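Local coordinates for protein Adp-heptose LPS heptosyltransferase II (Escherichia coli, PDB 1PSW) that transfers the second heptose from ADP-L-glycero-beta-D-manno-heptose to heptosyl-Kdo2-lipid A, building the inner core of lipopolysaccharide, at residues M15-A26 / P154-V162; I32-R42 / P49-M57. All blocks are in the same frame, centred on the assembly; numbering follows the deposited sequence.

Contact 1: M15-A26 / P154-V162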
loop_
_atom_site.group_PDB
_atom_site.type_symbol
_atom_site.label_atom_id
_atom_site.label_comp_id
_atom_site.label_asym_id
_atom_site.label_seq_id
_atom_site.Cartn_x
_atom_site.Cartn_y
_atom_site.Cartn_z
HETATM N N MSE A 15 1.983 -3.747 -0.465
HETATM C CA MSE A 15 1.361 -3.587 -1.764
HETATM C C MSE A 15 2.460 -3.727 -2.829
HETATM O O MSE A 15 2.280 -4.420 -3.830
HETATM C CB MSE A 15 0.676 -2.215 -1.836
HETATM C CG MSE A 15 -0.434 -2.100 -2.908
HETATM SE SE MSE A 15 -1.906 -3.339 -2.630
HETATM C CE MSE A 15 -1.616 -4.533 -4.148
HETATM N N MSE A 16 3.605 -3.080 -2.606
HETATM C CA MSE A 16 4.711 -3.158 -3.556
HETATM C C MSE A 16 5.237 -4.579 -3.715
HETATM O O MSE A 16 5.678 -4.956 -4.791
HETATM C CB MSE A 16 5.883 -2.269 -3.119
HETATM C CG MSE A 16 5.548 -0.819 -2.972
HETATM SE SE MSE A 16 4.636 -0.192 -4.514
HETATM C CE MSE A 16 6.098 -0.226 -5.717
ATOM N N SER A 17 5.198 -5.364 -2.642
ATOM C CA SER A 17 5.715 -6.720 -2.703
ATOM C C SER A 17 4.914 -7.586 -3.661
ATOM O O SER A 17 5.387 -8.635 -4.095
ATOM C CB SER A 17 5.760 -7.357 -1.311
ATOM O OG SER A 17 4.469 -7.622 -0.793
ATOM N N GLN A 18 3.710 -7.152 -4.019
ATOM C CA GLN A 18 2.930 -7.941 -4.956
ATOM C C GLN A 18 3.671 -8.045 -6.284
ATOM O O GLN A 18 3.515 -9.021 -7.006
ATOM C CB GLN A 18 1.548 -7.333 -5.205
ATOM C CG GLN A 18 0.645 -8.293 -5.967
ATOM C CD GLN A 18 -0.637 -7.659 -6.469
ATOM O OE1 GLN A 18 -1.572 -8.355 -6.876
ATOM N NE2 GLN A 18 -0.685 -6.335 -6.449
ATOM N N SER A 19 4.470 -7.036 -6.620
ATOM C CA SER A 19 5.218 -7.073 -7.876
ATOM C C SER A 19 6.186 -8.246 -7.907
ATOM O O SER A 19 6.413 -8.841 -8.962
ATOM C CB SER A 19 5.993 -5.774 -8.090
ATOM O OG SER A 19 5.108 -4.720 -8.416
ATOM N N LEU A 20 6.775 -8.569 -6.760
ATOM C CA LEU A 20 7.678 -9.705 -6.695
ATOM C C LEU A 20 6.878 -10.990 -6.940
ATOM O O LEU A 20 7.308 -11.852 -7.707
ATOM C CB LEU A 20 8.379 -9.778 -5.328
ATOM C CG LEU A 20 9.168 -11.073 -5.078
ATOM C CD1 LEU A 20 10.286 -11.221 -6.112
ATOM C CD2 LEU A 20 9.750 -11.055 -3.668
ATOM N N TYR A 21 5.720 -11.115 -6.292
ATOM C CA TYR A 21 4.883 -12.310 -6.452
ATOM C C TYR A 21 4.435 -12.474 -7.906
ATOM O O TYR A 21 4.450 -13.586 -8.444
ATOM C CB TYR A 21 3.643 -12.259 -5.540
ATOM C CG TYR A 21 3.943 -11.864 -4.100
ATOM C CD1 TYR A 21 5.188 -12.124 -3.532
ATOM C CD2 TYR A 21 3.000 -11.188 -3.325
ATOM C CE1 TYR A 21 5.498 -11.714 -2.235
ATOM C CE2 TYR A 21 3.293 -10.776 -2.024
ATOM C CZ TYR A 21 4.550 -11.040 -1.491
ATOM O OH TYR A 21 4.872 -10.605 -0.231
ATOM N N ARG A 22 4.035 -11.371 -8.536
ATOM C CA ARG A 22 3.615 -11.408 -9.930
ATOM C C ARG A 22 4.793 -11.800 -10.811
ATOM O O ARG A 22 4.639 -12.554 -11.764
ATOM C CB ARG A 22 3.079 -10.042 -10.381
ATOM C CG ARG A 22 1.730 -9.630 -9.797
ATOM C CD ARG A 22 1.178 -8.431 -10.549
ATOM N NE ARG A 22 0.821 -8.788 -11.918
ATOM C CZ ARG A 22 0.609 -7.920 -12.903
ATOM N NH1 ARG A 22 0.722 -6.616 -12.687
ATOM N NH2 ARG A 22 0.264 -8.357 -14.109
ATOM N N THR A 23 5.975 -11.281 -10.492
ATOM C CA THR A 23 7.156 -11.592 -11.279
ATOM C C THR A 23 7.584 -13.049 -11.091
ATOM O O THR A 23 7.994 -13.709 -12.049
ATOM C CB THR A 23 8.324 -10.647 -10.925
ATOM O OG1 THR A 23 7.901 -9.293 -11.116
ATOM C CG2 THR A 23 9.528 -10.913 -11.820
ATOM N N LEU A 24 7.473 -13.560 -9.868
ATOM C CA LEU A 24 7.853 -14.943 -9.591
ATOM C C LEU A 24 7.019 -15.933 -10.390
ATOM O O LEU A 24 7.535 -16.928 -10.891
ATOM C CB LEU A 24 7.707 -15.249 -8.099
ATOM C CG LEU A 24 8.786 -14.678 -7.178
ATOM C CD1 LEU A 24 8.355 -14.837 -5.733
ATOM C CD2 LEU A 24 10.106 -15.376 -7.430
ATOM N N GLN A 25 5.726 -15.659 -10.501
ATOM C CA GLN A 25 4.835 -16.536 -11.236
ATOM C C GLN A 25 5.002 -16.414 -12.743
ATOM O O GLN A 25 4.565 -17.280 -13.496
ATOM C CB GLN A 25 3.398 -16.267 -10.811
ATOM C CG GLN A 25 3.184 -16.626 -9.340
ATOM C CD GLN A 25 1.737 -16.877 -8.985
ATOM O OE1 GLN A 25 1.432 -17.648 -8.071
ATOM N NE2 GLN A 25 0.830 -16.228 -9.704
ATOM N N ALA A 26 5.651 -15.342 -13.183
ATOM C CA ALA A 26 5.886 -15.144 -14.602
ATOM C C ALA A 26 7.236 -15.746 -15.004
ATOM O O ALA A 26 7.447 -16.068 -16.169
ATOM C CB ALA A 26 5.861 -13.656 -14.931
ATOM N N PRO A 154 7.604 -5.467 -19.851
ATOM C CA PRO A 154 7.193 -4.460 -18.868
ATOM C C PRO A 154 7.228 -5.018 -17.449
ATOM O O PRO A 154 7.074 -6.223 -17.250
ATOM C CB PRO A 154 5.772 -4.121 -19.306
ATOM C CG PRO A 154 5.272 -5.443 -19.802
ATOM C CD PRO A 154 6.442 -5.931 -20.632
ATOM N N LEU A 155 7.436 -4.150 -16.463
ATOM C CA LEU A 155 7.461 -4.597 -15.076
ATOM C C LEU A 155 6.030 -4.908 -14.669
ATOM O O LEU A 155 5.089 -4.295 -15.175
ATOM C CB LEU A 155 8.021 -3.510 -14.152
ATOM C CG LEU A 155 9.421 -2.979 -14.457
ATOM C CD1 LEU A 155 9.818 -1.948 -13.405
ATOM C CD2 LEU A 155 10.411 -4.125 -14.473
ATOM N N LEU A 156 5.858 -5.866 -13.771
ATOM C CA LEU A 156 4.521 -6.204 -13.307
ATOM C C LEU A 156 4.221 -5.399 -12.047
ATOM O O LEU A 156 4.697 -5.729 -10.963
ATOM C CB LEU A 156 4.427 -7.701 -13.019
ATOM C CG LEU A 156 4.789 -8.559 -14.238
ATOM C CD1 LEU A 156 4.604 -10.025 -13.903
ATOM C CD2 LEU A 156 3.924 -8.161 -15.421
ATOM N N TRP A 157 3.436 -4.338 -12.207
ATOM C CA TRP A 157 3.065 -3.458 -11.106
ATOM C C TRP A 157 2.005 -4.079 -10.210
ATOM O O TRP A 157 1.304 -5.007 -10.619
ATOM C CB TRP A 157 2.505 -2.139 -11.648
ATOM C CG TRP A 157 3.516 -1.162 -12.163
ATOM C CD1 TRP A 157 4.879 -1.298 -12.169
ATOM C CD2 TRP A 157 3.241 0.139 -12.691
ATOM N NE1 TRP A 157 5.465 -0.157 -12.662
ATOM C CE2 TRP A 157 4.480 0.741 -12.990
ATOM C CE3 TRP A 157 2.061 0.859 -12.935
ATOM C CZ2 TRP A 157 4.580 2.030 -13.523
ATOM C CZ3 TRP A 157 2.161 2.145 -13.466
ATOM C CH2 TRP A 157 3.412 2.713 -13.752
ATOM N N PRO A 158 1.876 -3.579 -8.969
ATOM C CA PRO A 158 0.851 -4.144 -8.087
ATOM C C PRO A 158 -0.473 -3.929 -8.802
ATOM O O PRO A 158 -0.638 -2.938 -9.513
ATOM C CB PRO A 158 0.958 -3.288 -6.834
ATOM C CG PRO A 158 2.414 -2.880 -6.827
ATOM C CD PRO A 158 2.664 -2.545 -8.272
ATOM N N GLN A 159 -1.413 -4.839 -8.597
ATOM C CA GLN A 159 -2.696 -4.735 -9.268
ATOM C C GLN A 159 -3.738 -5.515 -8.482
ATOM O O GLN A 159 -3.515 -6.664 -8.107
ATOM C CB GLN A 159 -2.548 -5.287 -10.690
ATOM C CG GLN A 159 -3.793 -5.264 -11.545
ATOM C CD GLN A 159 -3.481 -5.562 -13.009
ATOM O OE1 GLN A 159 -2.853 -6.574 -13.330
ATOM N NE2 GLN A 159 -3.924 -4.680 -13.901
ATOM N N LEU A 160 -4.868 -4.870 -8.214
ATOM C CA LEU A 160 -5.961 -5.479 -7.466
ATOM C C LEU A 160 -7.266 -5.356 -8.240
ATOM O O LEU A 160 -7.499 -4.358 -8.918
ATOM C CB LEU A 160 -6.116 -4.796 -6.103
ATOM C CG LEU A 160 -4.952 -4.903 -5.110
ATOM C CD1 LEU A 160 -5.232 -4.063 -3.865
ATOM C CD2 LEU A 160 -4.734 -6.360 -4.735
ATOM N N GLN A 161 -8.120 -6.367 -8.128
ATOM C CA GLN A 161 -9.408 -6.372 -8.815
ATOM C C GLN A 161 -10.507 -6.547 -7.768
ATOM O O GLN A 161 -10.312 -7.226 -6.762
ATOM C CB GLN A 161 -9.464 -7.524 -9.827
ATOM C CG GLN A 161 -8.339 -7.519 -10.870
ATOM C CD GLN A 161 -8.515 -6.449 -11.930
ATOM O OE1 GLN A 161 -9.520 -6.432 -12.642
ATOM N NE2 GLN A 161 -7.538 -5.551 -12.046
ATOM N N VAL A 162 -11.654 -5.920 -8.016
ATOM C CA VAL A 162 -12.809 -5.978 -7.123
ATOM C C VAL A 162 -14.086 -6.049 -7.967
ATOM O O VAL A 162 -14.264 -5.260 -8.897
ATOM C CB VAL A 162 -12.873 -4.719 -6.208
ATOM C CG1 VAL A 162 -14.178 -4.705 -5.424
ATOM C CG2 VAL A 162 -11.681 -4.686 -5.255
HETATM O O HOH W 1 1.602 -4.391 -14.588
HETATM O O HOH W 2 8.254 -7.627 -13.380
#

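Contact 2: I32-R42 / P49-M57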
loop_
_atom_site.group_PDB
_atom_site.type_symbol
_atom_site.label_atom_id
_atom_site.label_comp_id
_atom_site.label_asym_id
_atom_site.label_seq_id
_atom_site.Cartn_x
_atom_site.Cartn_y
_atom_site.Cartn_z
ATOM N N ILE A 32 4.234 -21.614 -6.035
ATOM C CA ILE A 32 3.283 -21.569 -4.926
ATOM C C ILE A 32 3.916 -20.651 -3.885
ATOM O O ILE A 32 4.966 -20.970 -3.316
ATOM C CB ILE A 32 3.069 -22.979 -4.314
ATOM C CG1 ILE A 32 2.597 -23.955 -5.397
ATOM C CG2 ILE A 32 2.044 -22.914 -3.187
ATOM C CD1 ILE A 32 1.276 -23.580 -6.030
ATOM N N ILE A 33 3.275 -19.513 -3.640
ATOM C CA ILE A 33 3.815 -18.516 -2.722
ATOM C C ILE A 33 3.065 -18.317 -1.410
ATOM O O ILE A 33 1.892 -17.952 -1.403
ATOM C CB ILE A 33 3.907 -17.145 -3.431
ATOM C CG1 ILE A 33 4.719 -17.281 -4.722
ATOM C CG2 ILE A 33 4.562 -16.126 -2.511
ATOM C CD1 ILE A 33 4.498 -16.138 -5.711
ATOM N N ASP A 34 3.758 -18.564 -0.300
ATOM C CA ASP A 34 3.183 -18.366 1.023
ATOM C C ASP A 34 3.852 -17.114 1.580
ATOM O O ASP A 34 5.054 -16.907 1.388
ATOM C CB ASP A 34 3.466 -19.563 1.940
ATOM C CG ASP A 34 2.732 -20.820 1.506
ATOM O OD1 ASP A 34 1.668 -20.700 0.856
ATOM O OD2 ASP A 34 3.207 -21.931 1.829
ATOM N N VAL A 35 3.078 -16.276 2.259
ATOM C CA VAL A 35 3.616 -15.043 2.812
ATOM C C VAL A 35 3.366 -14.951 4.302
ATOM O O VAL A 35 2.232 -15.099 4.763
ATOM C CB VAL A 35 2.988 -13.805 2.136
ATOM C CG1 VAL A 35 3.591 -12.530 2.721
ATOM C CG2 VAL A 35 3.226 -13.862 0.637
HETATM N N MSE A 36 4.438 -14.716 5.050
HETATM C CA MSE A 36 4.354 -14.575 6.494
HETATM C C MSE A 36 4.397 -13.092 6.825
HETATM O O MSE A 36 5.340 -12.391 6.452
HETATM C CB MSE A 36 5.517 -15.285 7.180
HETATM C CG MSE A 36 5.413 -15.253 8.695
HETATM SE SE MSE A 36 6.971 -16.005 9.576
HETATM C CE MSE A 36 6.583 -17.856 9.299
ATOM N N ALA A 37 3.365 -12.619 7.512
ATOM C CA ALA A 37 3.261 -11.214 7.893
ATOM C C ALA A 37 2.361 -11.097 9.119
ATOM O O ALA A 37 1.708 -12.063 9.508
ATOM C CB ALA A 37 2.674 -10.400 6.734
ATOM N N PRO A 38 2.331 -9.915 9.757
ATOM C CA PRO A 38 1.485 -9.733 10.939
ATOM C C PRO A 38 0.040 -10.114 10.633
ATOM O O PRO A 38 -0.360 -10.178 9.469
ATOM C CB PRO A 38 1.638 -8.248 11.241
ATOM C CG PRO A 38 3.036 -7.969 10.815
ATOM C CD PRO A 38 3.136 -8.710 9.498
ATOM N N ALA A 39 -0.739 -10.359 11.683
ATOM C CA ALA A 39 -2.141 -10.738 11.537
ATOM C C ALA A 39 -2.938 -9.727 10.708
ATOM O O ALA A 39 -3.686 -10.112 9.816
ATOM C CB ALA A 39 -2.781 -10.896 12.916
ATOM N N TRP A 40 -2.766 -8.441 10.996
ATOM C CA TRP A 40 -3.501 -7.409 10.278
ATOM C C TRP A 40 -3.190 -7.350 8.780
ATOM O O TRP A 40 -3.896 -6.682 8.018
ATOM C CB TRP A 40 -3.246 -6.038 10.901
ATOM C CG TRP A 40 -1.816 -5.630 10.898
ATOM C CD1 TRP A 40 -0.895 -5.851 11.881
ATOM C CD2 TRP A 40 -1.129 -4.940 9.849
ATOM N NE1 TRP A 40 0.327 -5.339 11.508
ATOM C CE2 TRP A 40 0.211 -4.776 10.267
ATOM C CE3 TRP A 40 -1.515 -4.447 8.596
ATOM C CZ2 TRP A 40 1.167 -4.137 9.476
ATOM C CZ3 TRP A 40 -0.559 -3.810 7.805
ATOM C CH2 TRP A 40 0.767 -3.662 8.252
ATOM N N CYS A 41 -2.139 -8.047 8.357
ATOM C CA CYS A 41 -1.765 -8.069 6.947
ATOM C C CYS A 41 -2.550 -9.113 6.164
ATOM O O CYS A 41 -2.733 -8.984 4.950
ATOM C CB CYS A 41 -0.269 -8.356 6.785
ATOM S SG CYS A 41 0.827 -6.994 7.237
ATOM N N ARG A 42 -3.016 -10.148 6.852
ATOM C CA ARG A 42 -3.756 -11.205 6.182
ATOM C C ARG A 42 -4.863 -10.710 5.253
ATOM O O ARG A 42 -5.010 -11.222 4.148
ATOM C CB ARG A 42 -4.356 -12.186 7.199
ATOM C CG ARG A 42 -5.214 -13.264 6.536
ATOM C CD ARG A 42 -4.771 -14.676 6.893
ATOM N NE ARG A 42 -5.536 -15.677 6.152
ATOM C CZ ARG A 42 -5.463 -16.987 6.369
ATOM N NH1 ARG A 42 -4.659 -17.460 7.311
ATOM N NH2 ARG A 42 -6.196 -17.822 5.643
ATOM N N PRO A 49 -4.266 -12.588 -5.726
ATOM C CA PRO A 49 -4.391 -13.942 -6.273
ATOM C C PRO A 49 -3.079 -14.719 -6.379
ATOM O O PRO A 49 -3.083 -15.947 -6.466
ATOM C CB PRO A 49 -5.048 -13.705 -7.634
ATOM C CG PRO A 49 -4.532 -12.362 -8.024
ATOM C CD PRO A 49 -4.632 -11.579 -6.734
ATOM N N GLU A 50 -1.961 -14.001 -6.378
ATOM C CA GLU A 50 -0.651 -14.634 -6.472
ATOM C C GLU A 50 -0.257 -15.347 -5.179
ATOM O O GLU A 50 0.622 -16.214 -5.182
ATOM C CB GLU A 50 0.428 -13.594 -6.804
ATOM C CG GLU A 50 0.226 -12.825 -8.111
ATOM C CD GLU A 50 -0.851 -11.753 -8.028
ATOM O OE1 GLU A 50 -1.152 -11.274 -6.908
ATOM O OE2 GLU A 50 -1.386 -11.370 -9.093
ATOM N N VAL A 51 -0.909 -14.986 -4.079
ATOM C CA VAL A 51 -0.599 -15.572 -2.778
ATOM C C VAL A 51 -1.409 -16.826 -2.462
ATOM O O VAL A 51 -2.637 -16.805 -2.463
ATOM C CB VAL A 51 -0.798 -14.536 -1.652
ATOM C CG1 VAL A 51 -0.614 -15.193 -0.292
ATOM C CG2 VAL A 51 0.201 -13.404 -1.833
ATOM N N ASN A 52 -0.702 -17.917 -2.194
ATOM C CA ASN A 52 -1.344 -19.182 -1.882
ATOM C C ASN A 52 -1.921 -19.184 -0.477
ATOM O O ASN A 52 -3.103 -19.460 -0.288
ATOM C CB ASN A 52 -0.349 -20.338 -2.017
ATOM C CG ASN A 52 -0.951 -21.675 -1.606
ATOM O OD1 ASN A 52 -1.980 -22.093 -2.141
ATOM N ND2 ASN A 52 -0.310 -22.353 -0.656
ATOM N N GLU A 53 -1.085 -18.871 0.506
ATOM C CA GLU A 53 -1.525 -18.870 1.894
ATOM C C GLU A 53 -0.788 -17.843 2.748
ATOM O O GLU A 53 0.380 -17.538 2.507
ATOM C CB GLU A 53 -1.314 -20.259 2.495
ATOM C CG GLU A 53 -1.918 -20.441 3.873
ATOM C CD GLU A 53 -1.477 -21.730 4.534
ATOM O OE1 GLU A 53 -1.602 -22.800 3.900
ATOM O OE2 GLU A 53 -1.008 -21.672 5.692
ATOM N N ALA A 54 -1.480 -17.317 3.751
ATOM C CA ALA A 54 -0.886 -16.337 4.650
ATOM C C ALA A 54 -0.488 -17.022 5.956
ATOM O O ALA A 54 -1.319 -17.216 6.840
ATOM C CB ALA A 54 -1.875 -15.216 4.924
ATOM N N ILE A 55 0.787 -17.391 6.066
ATOM C CA ILE A 55 1.302 -18.053 7.263
ATOM C C ILE A 55 1.082 -17.184 8.500
ATOM O O ILE A 55 1.658 -16.102 8.618
ATOM C CB ILE A 55 2.816 -18.340 7.131
ATOM C CG1 ILE A 55 3.091 -19.129 5.848
ATOM C CG2 ILE A 55 3.310 -19.115 8.344
ATOM C CD1 ILE A 55 2.329 -20.435 5.748
ATOM N N PRO A 56 0.243 -17.653 9.442
ATOM C CA PRO A 56 -0.054 -16.913 10.674
ATOM C C PRO A 56 1.109 -16.917 11.665
ATOM O O PRO A 56 1.605 -17.976 12.053
ATOM C CB PRO A 56 -1.280 -17.635 11.218
ATOM C CG PRO A 56 -1.021 -19.053 10.819
ATOM C CD PRO A 56 -0.529 -18.909 9.389
HETATM N N MSE A 57 1.537 -15.725 12.067
HETATM C CA MSE A 57 2.636 -15.587 13.012
HETATM C C MSE A 57 2.153 -15.763 14.448
HETATM O O MSE A 57 2.915 -16.185 15.318
HETATM C CB MSE A 57 3.292 -14.217 12.862
HETATM C CG MSE A 57 3.946 -13.988 11.516
HETATM SE SE MSE A 57 4.668 -12.200 11.388
HETATM C CE MSE A 57 6.418 -12.557 12.171
HETATM O O HOH W 3 0.824 -18.839 -4.963
HETATM O O HOH W 4 1.073 -23.455 2.216
HETATM O O HOH W 5 0.937 -14.098 6.736
HETATM O O HOH W 6 0.218 -13.809 10.754
#

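Contact 1: M15-A26 / P154-V162
Arg22 lies across Leu156, and its guanidinium has unlike neighbours on its two faces, both offset toward the rim: CB of Leu156 sits 3.7 Å above one face, and OE1 of Gln159 lies over the opposite one, where the guanidinium and the Gln159 amide planes are 38° apart. At the edge, Arg22 NH1 donates to Trp157 O over 2.7 Å, with the oxygen almost exactly in the guanidinium plane and an N-H...O angle of 153°. The bend in the arginine chain at chi3 (68°) swings the planar end back along the loop, which lets one long residue offer methylenes to leucine and N-H groups to a carbonyl. Leu156 continues along the helix, its CD1 resting 3.3 Å from Arg22 O and also touching CB of Ala26, a residue small enough to leave it room.

One turn earlier, Ser19 OG donates to Leu156 O (2.8 Å) in the carbonyl plane, on a lone pair. The puckered ring of Pro158 fits close to the helix beside this hydroxyl, with CG 3.4 Å from Met15 O. Beyond it, the selenomethionine Met15 and Leu160 meet tip to tip, CE and CG a tight 3.5 Å apart; the flexible chain, bent at chi2 and chi3, brings the methyl there. Two waters bridge the loop to the helix, one joining Arg22 NH1 to Trp157 N, the other Thr23 OG1 to Leu156 N.

Because 154-162 forms no regular strand or helix, its peptide groups need partners from elsewhere: helix side chains and waters serve Leu156 and Trp157, while Pro158 and Leu160 give the following part of the loop apolar contacts with helix 11-27.

Contact 2: I32-R42 / P49-M57
Ile33 O receives the backbone N-H of Asn52 across 2.7 Å. Beside it the Asn52 amide and the Asp34 carboxylate point the same way, their planes only 27° apart, and ND2 gives a hydrogen to the syn lone pair of Asp34 OD1 (3.0 Å). Asn52 CG stands anti to its main-chain nitrogen (chi1 176°), which carries the amide over to that oxygen. Asp34 OD2 turns to other partners, the hydroxyl of Tyr81 and a water shared with Glu53 OE1. Replacing Asp34 by an alanine is likely to leave the Asn52 amide and the Tyr81 hydroxyl without the carboxylate they share, and the amide freer to turn.

Farther on, Val35 N donates to Glu53 O (3.0 Å), while Ile55 N reaches Val35 O only weakly. A water bridges Val35 O, Ala37 N and Ile55 O where the strands separate. The face that carries Asp34 and Glu53 is apolar farther along, where Met36 CE meets Ile55 CG2 at 3.6 Å. Beyond the strand, Met57 crosses Met36 at about a right angle, their CG atoms tightly packed. Val35 and Ala54 lie on the other face; Val35 CG2 touches Val51 CG2, the two side chains at about a right angle, and Ala54 is small enough to take the Arg42 CD methylene against its CB at 3.5 Å.

The strands run parallel with a 27° twist, linked through helix 42-45: a beta-alpha-beta unit at the edge of the N-terminal Rossmann-like sheet of a GT-B glycosyltransferase.

Overall arrangement
Both contacts belong to the N-terminal half of the molecule, with centres about 15 Å apart, and each mixes buried residues with a more exposed margin. Contact 2 joins the outermost strand of the sheet to its neighbour within a local beta-alpha-beta unit, through a few main-chain bonds, one of them weak, with waters and side chains filling in. Contact 1 instead attaches a distant, irregular segment to helix 11-27, so side chains and waters do more of the polar work. The helix unites them: Tyr21 packs on Val35, and Tyr21 and Arg22 touch Glu50, so its different sides serve sheet and loop. In sequence, contact 2 is nested within the long loop that contact 1 closes.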